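Local coordinates for protein alpha-fucosidase GH29 (Fusarium graminearum, PDB 4NI3) that probably hydrolyses the alpha-1,6-linked fucose joined to the reducing-end N-acetylglucosamine of glycoprotein glycans, acting as an alpha-L-fucosidase, at residues D226-S231 / G240-D245; D285-G290 / P298-D303; T551-F556 / S579-K584. All blocks are in the same frame, centred on the assembly; numbering follows the deposited sequence. Where two conformers were deposited one is given.

Contact 1 of 3, residues D226-S231 / G240-D245. With MAN (alpha-D-mannopyranose), chain D.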
loop_
_atom_site.group_PDB
_atom_site.type_symbol
_atom_site.label_atom_id
_atom_site.label_comp_id
_atom_site.label_asym_id
_atom_site.label_seq_id
_atom_site.Cartn_x
_atom_site.Cartn_y
_atom_site.Cartn_z
ATOM N N ASP A 226 -10.901 -3.505 -3.510
ATOM C CA ASP A 226 -10.585 -3.114 -4.872
ATOM C C ASP A 226 -11.577 -2.078 -5.386
ATOM O O ASP A 226 -12.488 -1.658 -4.667
ATOM C CB ASP A 226 -10.527 -4.339 -5.792
ATOM C CG ASP A 226 -9.458 -4.236 -6.858
ATOM O OD1 ASP A 226 -9.068 -3.101 -7.244
ATOM O OD2 ASP A 226 -9.008 -5.300 -7.354
ATOM N N PHE A 227 -11.348 -1.668 -6.632
ATOM C CA PHE A 227 -12.131 -0.609 -7.286
ATOM C C PHE A 227 -13.569 -1.039 -7.580
ATOM O O PHE A 227 -14.030 -2.139 -7.193
ATOM C CB PHE A 227 -11.416 -0.188 -8.583
ATOM C CG PHE A 227 -11.789 -1.008 -9.768
ATOM C CD1 PHE A 227 -12.327 -0.402 -10.892
ATOM C CD2 PHE A 227 -11.654 -2.391 -9.764
ATOM C CE1 PHE A 227 -12.690 -1.168 -12.004
ATOM C CE2 PHE A 227 -12.030 -3.160 -10.855
ATOM C CZ PHE A 227 -12.548 -2.541 -11.980
ATOM N N SER A 228 -14.284 -0.167 -8.273
ATOM C CA SER A 228 -15.723 -0.321 -8.581
ATOM C C SER A 228 -16.590 -0.170 -7.341
ATOM O O SER A 228 -17.741 -0.639 -7.311
ATOM C CB SER A 228 -16.008 -1.637 -9.303
ATOM O OG SER A 228 -17.324 -1.625 -9.866
ATOM N N LEU A 229 -16.085 0.537 -6.333
ATOM C CA LEU A 229 -16.916 0.969 -5.229
ATOM C C LEU A 229 -17.733 2.186 -5.673
ATOM O O LEU A 229 -18.953 2.253 -5.458
ATOM C CB LEU A 229 -16.067 1.290 -3.991
ATOM C CG LEU A 229 -15.270 0.116 -3.399
ATOM C CD1 LEU A 229 -14.586 0.638 -2.160
ATOM C CD2 LEU A 229 -16.184 -1.087 -3.104
ATOM N N ASP A 230 -17.047 3.139 -6.301
ATOM C CA ASP A 230 -17.700 4.205 -7.054
ATOM C C ASP A 230 -16.643 4.793 -7.961
ATOM O O ASP A 230 -16.038 5.844 -7.655
ATOM C CB ASP A 230 -18.312 5.252 -6.129
ATOM C CG ASP A 230 -19.055 6.343 -6.893
ATOM O OD1 ASP A 230 -19.309 6.165 -8.108
ATOM O OD2 ASP A 230 -19.367 7.376 -6.254
ATOM N N SER A 231 -16.400 4.094 -9.063
ATOM C CA SER A 231 -15.382 4.492 -10.017
ATOM C C SER A 231 -15.935 4.519 -11.444
ATOM O O SER A 231 -15.546 3.724 -12.304
ATOM C CB SER A 231 -14.161 3.568 -9.904
ATOM O OG SER A 231 -14.468 2.238 -10.261
ATOM N N GLY A 240 -22.886 0.207 -17.103
ATOM C CA GLY A 240 -23.173 0.172 -15.679
ATOM C C GLY A 240 -22.401 1.262 -14.958
ATOM O O GLY A 240 -21.548 1.915 -15.554
ATOM N N PRO A 241 -22.711 1.467 -13.667
ATOM C CA PRO A 241 -22.199 2.586 -12.875
ATOM C C PRO A 241 -20.781 2.341 -12.362
ATOM O O PRO A 241 -20.155 3.298 -11.903
ATOM C CB PRO A 241 -23.188 2.672 -11.718
ATOM C CG PRO A 241 -23.666 1.258 -11.537
ATOM C CD PRO A 241 -23.644 0.618 -12.905
ATOM N N CYS A 242 -20.273 1.113 -12.480
ATOM C CA CYS A 242 -18.950 0.797 -11.933
ATOM C C CYS A 242 -18.913 1.203 -10.463
ATOM O O CYS A 242 -17.992 1.904 -10.016
ATOM C CB CYS A 242 -17.867 1.521 -12.745
ATOM S SG CYS A 242 -16.230 0.778 -12.679
ATOM N N ALA A 243 -19.903 0.737 -9.704
ATOM C CA ALA A 243 -20.135 1.190 -8.353
ATOM C C ALA A 243 -20.960 0.185 -7.572
ATOM O O ALA A 243 -21.659 -0.665 -8.152
ATOM C CB ALA A 243 -20.837 2.562 -8.332
ATOM N N VAL A 244 -20.877 0.326 -6.261
ATOM C CA VAL A 244 -21.726 -0.350 -5.281
ATOM C C VAL A 244 -22.699 0.686 -4.747
ATOM O O VAL A 244 -22.328 1.829 -4.541
ATOM C CB VAL A 244 -20.879 -0.912 -4.107
ATOM C CG1 VAL A 244 -21.772 -1.419 -2.952
ATOM C CG2 VAL A 244 -19.923 -1.988 -4.580
ATOM N N ASP A 245 -23.949 0.292 -4.528
ATOM C CA ASP A 245 -24.912 1.181 -3.902
ATOM C C ASP A 245 -24.331 1.915 -2.689
ATOM O O ASP A 245 -23.723 1.312 -1.799
ATOM C CB ASP A 245 -26.149 0.374 -3.498
ATOM C CG ASP A 245 -27.186 1.212 -2.794
ATOM O OD1 ASP A 245 -27.850 1.997 -3.480
ATOM O OD2 ASP A 245 -27.330 1.079 -1.562
HETATM C C1 MAN D . -23.416 10.900 -9.139
HETATM C C2 MAN D . -23.224 9.964 -7.921
HETATM C C3 MAN D . -21.787 9.418 -7.904
HETATM C C4 MAN D . -21.415 8.787 -9.231
HETATM C C5 MAN D . -21.664 9.809 -10.362
HETATM C C6 MAN D . -21.387 9.240 -11.713
HETATM O O2 MAN D . -24.064 8.846 -8.033
HETATM O O3 MAN D . -21.637 8.456 -6.849
HETATM O O4 MAN D . -20.019 8.478 -9.235
HETATM O O5 MAN D . -23.037 10.253 -10.342
HETATM O O6 MAN D . -21.220 10.360 -12.584
HETATM O O HOH W 1 -20.952 5.502 -10.450
#
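In the long loop that leaves the fourth strand of a TIM barrel, D230 and A243 form a single backbone bridge that folds the loop back on itself. The bonds flank this pair: V244 N donates to L229 O (2.8 Å), nearly straight at 172° but reaching the oxygen from above the carbonyl plane, whereas S231 N meets C242 O (2.9 Å) close to head-on, with a C=O...donor angle of 164°. L229 and V244 lie alongside each other and point the same way, CD2 against CG2 at 4.1 Å, and W207 of helix 200-218 packs on both. Toward the start of the loop, C242 SG, tied to C235 by a disulfide, comes obliquely to the F227 ring, 4.1 Å from CE1; S228 CB lies over the centre of one face of that ring. Beside the bridge, D230 meets a mannose. With CG swung opposite its backbone N (chi1 -177°), D230 takes O4 on OD1 at 2.7 Å and O3 on OD2 at 2.6 Å. A water donates to the same D230 OD1 (2.9 Å) and to P241 O (2.8 Å), tying the carboxylate to the opposite arm. At the root of the loop, D226 makes a salt bridge with K272. Loops that follow the strands at the C-terminal end of a TIM barrel carry the variable, often functional parts of the fold; here the one between strand 222-225 and helix 246-263 is pinned by one bridge and by the C235-C242 disulfide.

Contact 2 of 3, residues D285-G290 / P298-D303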
loop_
_atom_site.group_PDB
_atom_site.type_symbol
_atom_site.label_atom_id
_atom_site.label_comp_id
_atom_site.label_asym_id
_atom_site.label_seq_id
_atom_site.Cartn_x
_atom_site.Cartn_y
_atom_site.Cartn_z
ATOM N N ASP A 285 -6.297 5.508 1.461
ATOM C CA ASP A 285 -6.110 5.437 0.020
ATOM C C ASP A 285 -5.022 4.455 -0.351
ATOM O O ASP A 285 -3.921 4.516 0.200
ATOM C CB ASP A 285 -5.707 6.797 -0.539
ATOM C CG ASP A 285 -6.834 7.777 -0.616
ATOM O OD1 ASP A 285 -7.804 7.687 0.161
ATOM O OD2 ASP A 285 -6.673 8.713 -1.449
ATOM N N ASP A 286 -5.288 3.609 -1.331
ATOM C CA ASP A 286 -4.344 2.610 -1.798
ATOM C C ASP A 286 -3.980 2.847 -3.267
ATOM O O ASP A 286 -4.841 2.914 -4.171
ATOM C CB ASP A 286 -4.943 1.207 -1.565
ATOM C CG ASP A 286 -4.073 0.109 -2.096
ATOM O OD1 ASP A 286 -3.860 0.071 -3.329
ATOM O OD2 ASP A 286 -3.617 -0.754 -1.314
ATOM N N TRP A 287 -2.685 2.985 -3.499
ATOM C CA TRP A 287 -2.126 3.242 -4.822
ATOM C C TRP A 287 -1.664 1.929 -5.422
ATOM O O TRP A 287 -0.830 1.241 -4.844
ATOM C CB TRP A 287 -0.934 4.192 -4.703
ATOM C CG TRP A 287 -1.284 5.580 -4.216
ATOM C CD1 TRP A 287 -1.822 5.927 -3.019
ATOM C CD2 TRP A 287 -1.075 6.811 -4.931
ATOM N NE1 TRP A 287 -1.978 7.301 -2.937
ATOM C CE2 TRP A 287 -1.513 7.862 -4.096
ATOM C CE3 TRP A 287 -0.549 7.116 -6.181
ATOM C CZ2 TRP A 287 -1.459 9.208 -4.490
ATOM C CZ3 TRP A 287 -0.491 8.458 -6.569
ATOM C CH2 TRP A 287 -0.939 9.475 -5.720
ATOM N N GLU A 288 -2.215 1.545 -6.559
ATOM C CA GLU A 288 -1.987 0.233 -7.161
ATOM C C GLU A 288 -0.746 0.193 -8.048
ATOM O O GLU A 288 -0.626 1.021 -8.974
ATOM C CB GLU A 288 -3.231 -0.149 -7.985
ATOM C CG GLU A 288 -3.091 -1.467 -8.731
ATOM C CD GLU A 288 -4.346 -1.851 -9.520
ATOM O OE1 GLU A 288 -5.407 -1.234 -9.297
ATOM O OE2 GLU A 288 -4.227 -2.746 -10.384
ATOM N N ARG A 289 0.181 -0.729 -7.817
ATOM C CA ARG A 289 1.379 -0.857 -8.657
ATOM C C ARG A 289 2.080 0.471 -8.839
ATOM O O ARG A 289 2.500 0.811 -9.935
ATOM C CB ARG A 289 1.037 -1.440 -10.032
ATOM C CG ARG A 289 0.687 -2.924 -9.975
ATOM C CD ARG A 289 0.621 -3.472 -11.393
ATOM N NE ARG A 289 0.302 -4.903 -11.465
ATOM C CZ ARG A 289 1.194 -5.884 -11.350
ATOM N NH1 ARG A 289 2.467 -5.612 -11.057
ATOM N NH2 ARG A 289 0.790 -7.145 -11.438
ATOM N N GLY A 290 2.186 1.239 -7.773
ATOM C CA GLY A 290 2.848 2.536 -7.869
ATOM C C GLY A 290 2.646 3.268 -6.566
ATOM O O GLY A 290 2.458 2.665 -5.514
ATOM N N PRO A 298 -3.083 12.727 3.961
ATOM C CA PRO A 298 -2.762 11.843 5.093
ATOM C C PRO A 298 -2.157 10.526 4.666
ATOM O O PRO A 298 -2.013 10.201 3.494
ATOM C CB PRO A 298 -4.118 11.633 5.759
ATOM C CG PRO A 298 -5.100 11.735 4.617
ATOM C CD PRO A 298 -4.532 12.762 3.665
ATOM N N TYR A 299 -1.792 9.765 5.691
ATOM C CA TYR A 299 -1.163 8.446 5.543
ATOM C C TYR A 299 -1.897 7.582 4.512
ATOM O O TYR A 299 -3.133 7.519 4.520
ATOM C CB TYR A 299 -1.134 7.731 6.911
ATOM C CG TYR A 299 0.019 6.784 7.033
ATOM C CD1 TYR A 299 1.238 7.212 7.573
ATOM C CD2 TYR A 299 -0.084 5.465 6.578
ATOM C CE1 TYR A 299 2.307 6.347 7.674
ATOM C CE2 TYR A 299 1.003 4.577 6.685
ATOM C CZ TYR A 299 2.185 5.053 7.224
ATOM O OH TYR A 299 3.280 4.245 7.313
ATOM N N TRP A 300 -1.141 6.915 3.638
ATOM C CA TRP A 300 -1.697 6.169 2.494
ATOM C C TRP A 300 -0.951 4.824 2.383
ATOM O O TRP A 300 -0.042 4.532 3.182
ATOM C CB TRP A 300 -1.579 7.019 1.180
ATOM C CG TRP A 300 -0.175 7.484 1.005
ATOM C CD1 TRP A 300 0.384 8.589 1.559
ATOM C CD2 TRP A 300 0.873 6.783 0.335
ATOM N NE1 TRP A 300 1.723 8.640 1.253
ATOM C CE2 TRP A 300 2.053 7.532 0.513
ATOM C CE3 TRP A 300 0.924 5.605 -0.419
ATOM C CZ2 TRP A 300 3.282 7.121 -0.010
ATOM C CZ3 TRP A 300 2.152 5.184 -0.928
ATOM C CH2 TRP A 300 3.312 5.951 -0.732
ATOM N N GLN A 301 -1.310 3.984 1.424
ATOM C CA GLN A 301 -0.473 2.819 1.158
ATOM C C GLN A 301 -0.431 2.484 -0.311
ATOM O O GLN A 301 -1.308 2.889 -1.090
ATOM C CB GLN A 301 -0.899 1.610 1.996
ATOM C CG GLN A 301 -2.200 1.008 1.596
ATOM C CD GLN A 301 -2.442 -0.387 2.203
ATOM O OE1 GLN A 301 -2.198 -0.647 3.385
ATOM N NE2 GLN A 301 -2.905 -1.293 1.369
ATOM N N THR A 302 0.611 1.754 -0.686
ATOM C CA THR A 302 0.802 1.127 -1.987
ATOM C C THR A 302 0.437 -0.351 -1.871
ATOM O O THR A 302 0.825 -0.997 -0.868
ATOM C CB THR A 302 2.278 1.214 -2.421
ATOM O OG1 THR A 302 2.555 2.534 -2.882
ATOM C CG2 THR A 302 2.543 0.239 -3.552
ATOM N N ASP A 303 -0.228 -0.925 -2.870
ATOM C CA ASP A 303 -0.190 -2.374 -2.981
ATOM C C ASP A 303 0.445 -2.688 -4.332
ATOM O O ASP A 303 0.059 -2.113 -5.360
ATOM C CB ASP A 303 -1.592 -3.019 -2.775
ATOM C CG ASP A 303 -2.465 -3.018 -4.032
ATOM O OD1 ASP A 303 -3.010 -1.959 -4.425
ATOM O OD2 ASP A 303 -2.627 -4.087 -4.622
HETATM O O HOH W 2 -5.180 7.938 2.687
#
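W300 directs the edge of its indole at the face of W287, a T-shaped pair in which the six-membered ring of W300 and the five-membered ring of W287 have centroids 5.2 Å apart and planes at 62°. The nearest atoms are W300 CE3 and W287 CD1, at 3.8 Å. The two residues sit on the sixth and seventh strands of the eight-stranded parallel TIM barrel, where D286 pairs with Q301, W287 with T302 and E288 with D303. Q301 N donates to D285 O, W287 N to Q301 O (2.8 Å), D303 N to W287 O and R289 N to D303 O. On one face of the sheet D286, Q301 and D303 form a polar cluster, while E288 on the same face turns to a salt bridge with K272. Q301 NE2 gives a hydrogen to D286 OD2 (2.8 Å), which uses its anti lone pair and lies only 3° out of the amide plane; W224 NE1 binds the same oxygen, so two donors fix the carboxylate. D303 CG stands between its own N and carbonyl carbon (chi1 83°), from where OD1 comes within 2.5 Å of D286 OD1, the two side chains crossing at about a right angle. Around the cluster, Y24 holds Q301 OE1 and Y32 holds D303 OD2. Past the strand end the chain turns, and T302 OG1 donates to G290 O at 2.6 Å, in the carbonyl plane.

Contact 3 of 3, residues T551-F556 / S579-K584. With MAN (alpha-D-mannopyranose), chain C.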
loop_
_atom_site.group_PDB
_atom_site.type_symbol
_atom_site.label_atom_id
_atom_site.label_comp_id
_atom_site.label_asym_id
_atom_site.label_seq_id
_atom_site.Cartn_x
_atom_site.Cartn_y
_atom_site.Cartn_z
ATOM N N THR A 551 1.039 30.951 -1.770
ATOM C CA THR A 551 -0.254 31.572 -1.619
ATOM C C THR A 551 -0.932 31.004 -0.382
ATOM O O THR A 551 -1.150 29.790 -0.295
ATOM C CB THR A 551 -1.111 31.342 -2.868
ATOM O OG1 THR A 551 -0.399 31.824 -4.016
ATOM C CG2 THR A 551 -2.426 32.070 -2.736
ATOM N N LEU A 552 -1.230 31.863 0.597
ATOM C CA LEU A 552 -1.930 31.459 1.808
ATOM C C LEU A 552 -3.430 31.596 1.606
ATOM O O LEU A 552 -3.898 32.620 1.110
ATOM C CB LEU A 552 -1.510 32.315 3.005
ATOM C CG LEU A 552 -0.014 32.473 3.232
ATOM C CD1 LEU A 552 0.249 33.308 4.481
ATOM C CD2 LEU A 552 0.649 31.137 3.361
ATOM N N PHE A 553 -4.186 30.581 1.994
ATOM C CA PHE A 553 -5.632 30.646 1.935
ATOM C C PHE A 553 -6.214 30.563 3.323
ATOM O O PHE A 553 -5.729 29.786 4.140
ATOM C CB PHE A 553 -6.208 29.498 1.112
ATOM C CG PHE A 553 -5.923 29.576 -0.351
ATOM C CD1 PHE A 553 -4.715 29.133 -0.871
ATOM C CD2 PHE A 553 -6.878 30.070 -1.220
ATOM C CE1 PHE A 553 -4.476 29.175 -2.234
ATOM C CE2 PHE A 553 -6.637 30.115 -2.587
ATOM C CZ PHE A 553 -5.434 29.670 -3.087
ATOM N N SER A 554 -7.280 31.309 3.596
ATOM C CA SER A 554 -7.964 31.179 4.879
ATOM C C SER A 554 -8.682 29.827 5.021
ATOM O O SER A 554 -8.822 29.300 6.122
ATOM C CB SER A 554 -8.972 32.320 5.066
ATOM O OG SER A 554 -9.970 32.283 4.057
ATOM N N GLY A 555 -9.155 29.283 3.903
ATOM C CA GLY A 555 -9.958 28.077 3.923
ATOM C C GLY A 555 -9.187 26.793 4.174
ATOM O O GLY A 555 -7.957 26.742 4.030
ATOM N N PHE A 556 -9.941 25.757 4.520
ATOM C CA PHE A 556 -9.429 24.428 4.833
ATOM C C PHE A 556 -8.679 23.828 3.644
ATOM O O PHE A 556 -7.685 23.113 3.815
ATOM C CB PHE A 556 -10.632 23.556 5.245
ATOM C CG PHE A 556 -10.291 22.194 5.774
ATOM C CD1 PHE A 556 -10.187 21.970 7.143
ATOM C CD2 PHE A 556 -10.167 21.112 4.915
ATOM C CE1 PHE A 556 -9.909 20.693 7.640
ATOM C CE2 PHE A 556 -9.892 19.841 5.406
ATOM C CZ PHE A 556 -9.760 19.639 6.767
ATOM N N SER A 579 -4.708 26.780 4.547
ATOM C CA SER A 579 -4.069 25.952 3.536
ATOM C C SER A 579 -3.103 26.801 2.725
ATOM O O SER A 579 -3.177 28.038 2.730
ATOM C CB SER A 579 -5.116 25.269 2.630
ATOM O OG SER A 579 -6.052 26.202 2.072
ATOM N N ILE A 580 -2.176 26.152 2.039
ATOM C CA ILE A 580 -1.101 26.852 1.345
ATOM C C ILE A 580 -0.794 26.205 0.004
ATOM O O ILE A 580 -0.694 24.976 -0.076
ATOM C CB ILE A 580 0.222 26.866 2.182
ATOM C CG1 ILE A 580 -0.001 27.440 3.585
ATOM C CG2 ILE A 580 1.336 27.606 1.421
ATOM C CD1 ILE A 580 1.236 27.338 4.521
ATOM N N VAL A 581 -0.618 27.017 -1.030
ATOM C CA VAL A 581 -0.129 26.537 -2.321
ATOM C C VAL A 581 1.263 27.102 -2.573
ATOM O O VAL A 581 1.480 28.316 -2.499
ATOM C CB VAL A 581 -1.095 26.927 -3.462
ATOM C CG1 VAL A 581 -0.521 26.568 -4.835
ATOM C CG2 VAL A 581 -2.464 26.255 -3.222
ATOM N N VAL A 582 2.215 26.226 -2.870
ATOM C CA VAL A 582 3.608 26.624 -3.058
ATOM C C VAL A 582 3.938 26.389 -4.524
ATOM O O VAL A 582 3.825 25.263 -5.014
ATOM C CB VAL A 582 4.544 25.827 -2.144
ATOM C CG1 VAL A 582 6.005 26.285 -2.343
ATOM C CG2 VAL A 582 4.129 26.004 -0.694
ATOM N N SER A 583 4.330 27.449 -5.226
ATOM C CA SER A 583 4.437 27.406 -6.683
ATOM C C SER A 583 5.771 27.959 -7.171
ATOM O O SER A 583 6.312 28.898 -6.587
ATOM C CB SER A 583 3.291 28.200 -7.330
ATOM O OG SER A 583 2.017 27.771 -6.873
ATOM N N LYS A 584 6.299 27.384 -8.246
ATOM C CA LYS A 584 7.453 27.937 -8.916
ATOM C C LYS A 584 7.062 29.226 -9.631
ATOM O O LYS A 584 5.966 29.341 -10.215
ATOM C CB LYS A 584 8.018 26.915 -9.914
ATOM C CG LYS A 584 9.519 26.724 -9.875
ATOM C CD LYS A 584 9.941 25.614 -10.831
ATOM C CE LYS A 584 9.541 25.949 -12.264
ATOM N NZ LYS A 584 9.936 24.889 -13.241
HETATM C C1 MAN C . -5.624 26.987 -9.415
HETATM C C2 MAN C . -4.309 27.481 -10.049
HETATM C C3 MAN C . -3.173 26.512 -9.693
HETATM C C4 MAN C . -3.067 26.344 -8.162
HETATM C C5 MAN C . -4.449 25.988 -7.568
HETATM C C6 MAN C . -4.485 26.054 -6.054
HETATM O O2 MAN C . -3.909 28.685 -9.466
HETATM O O3 MAN C . -1.905 26.933 -10.211
HETATM O O4 MAN C . -2.150 25.302 -7.857
HETATM O O5 MAN C . -5.462 26.906 -8.027
HETATM O O6 MAN C . -5.336 25.015 -5.604
HETATM O O HOH W 3 1.407 29.879 -4.940
#
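The F553 ring has S579 O at its edge, near the ring plane, while V581 CG2 reaches it obliquely, 3.7 Å from CE1. The same methyl, V581 CG2, rests 3.5 Å from C6 of a bound mannose, and its directions to that C6 and to F553 CE1 are roughly at right angles; another mannose touches F553 and T551. On the reverse of the sheet, L552 and I580 run side by side and point the same way, L552 CD2 meeting I580 CG1 at 3.8 Å. These are the two central strands, 548-553 and 579-584, of a four-stranded antiparallel sheet with 522-524 and 562-565 at its margins. T551 with V581 and F553 with S579 are hydrogen-bonded pairs, with L552 and I580 as the non-hydrogen-bonded pair between them. T551 N meets V581 O at 2.8 Å, and the same oxygen also accepts from a water (2.9 Å) that lies 2.8 Å from T551 OG1. At the opposite end, the S579 hydroxyl is turned between its own N and carbonyl carbon (chi1 52°). From there OG donates to G555 O at 2.8 Å, coming from above the carbonyl plane, and is also hydrogen-bonded to F558 N, just past the segment.

How the contacts relate
Along the chain the three contacts follow in series, each closing before the next opens. Contacts 1 and 2 belong to the same parallel barrel, with centres 18 Å apart and nearest atoms about 5 Å apart: one is the loop after strand 222-225, the other the pairing of strands 284-288 and 300-305. Strand 268-272 lies between them in the barrel order, and its K272 makes salt bridges with D226 of the first and E288 of the second. Contact 3, in the antiparallel sheet near the C-terminus, is distant from contact 1 (nearest atoms about 20 Å) but approaches contact 2 (about 9 Å). There the C-terminal part meets the barrel, Y299 N being hydrogen-bonded to E531 of helix 526-532.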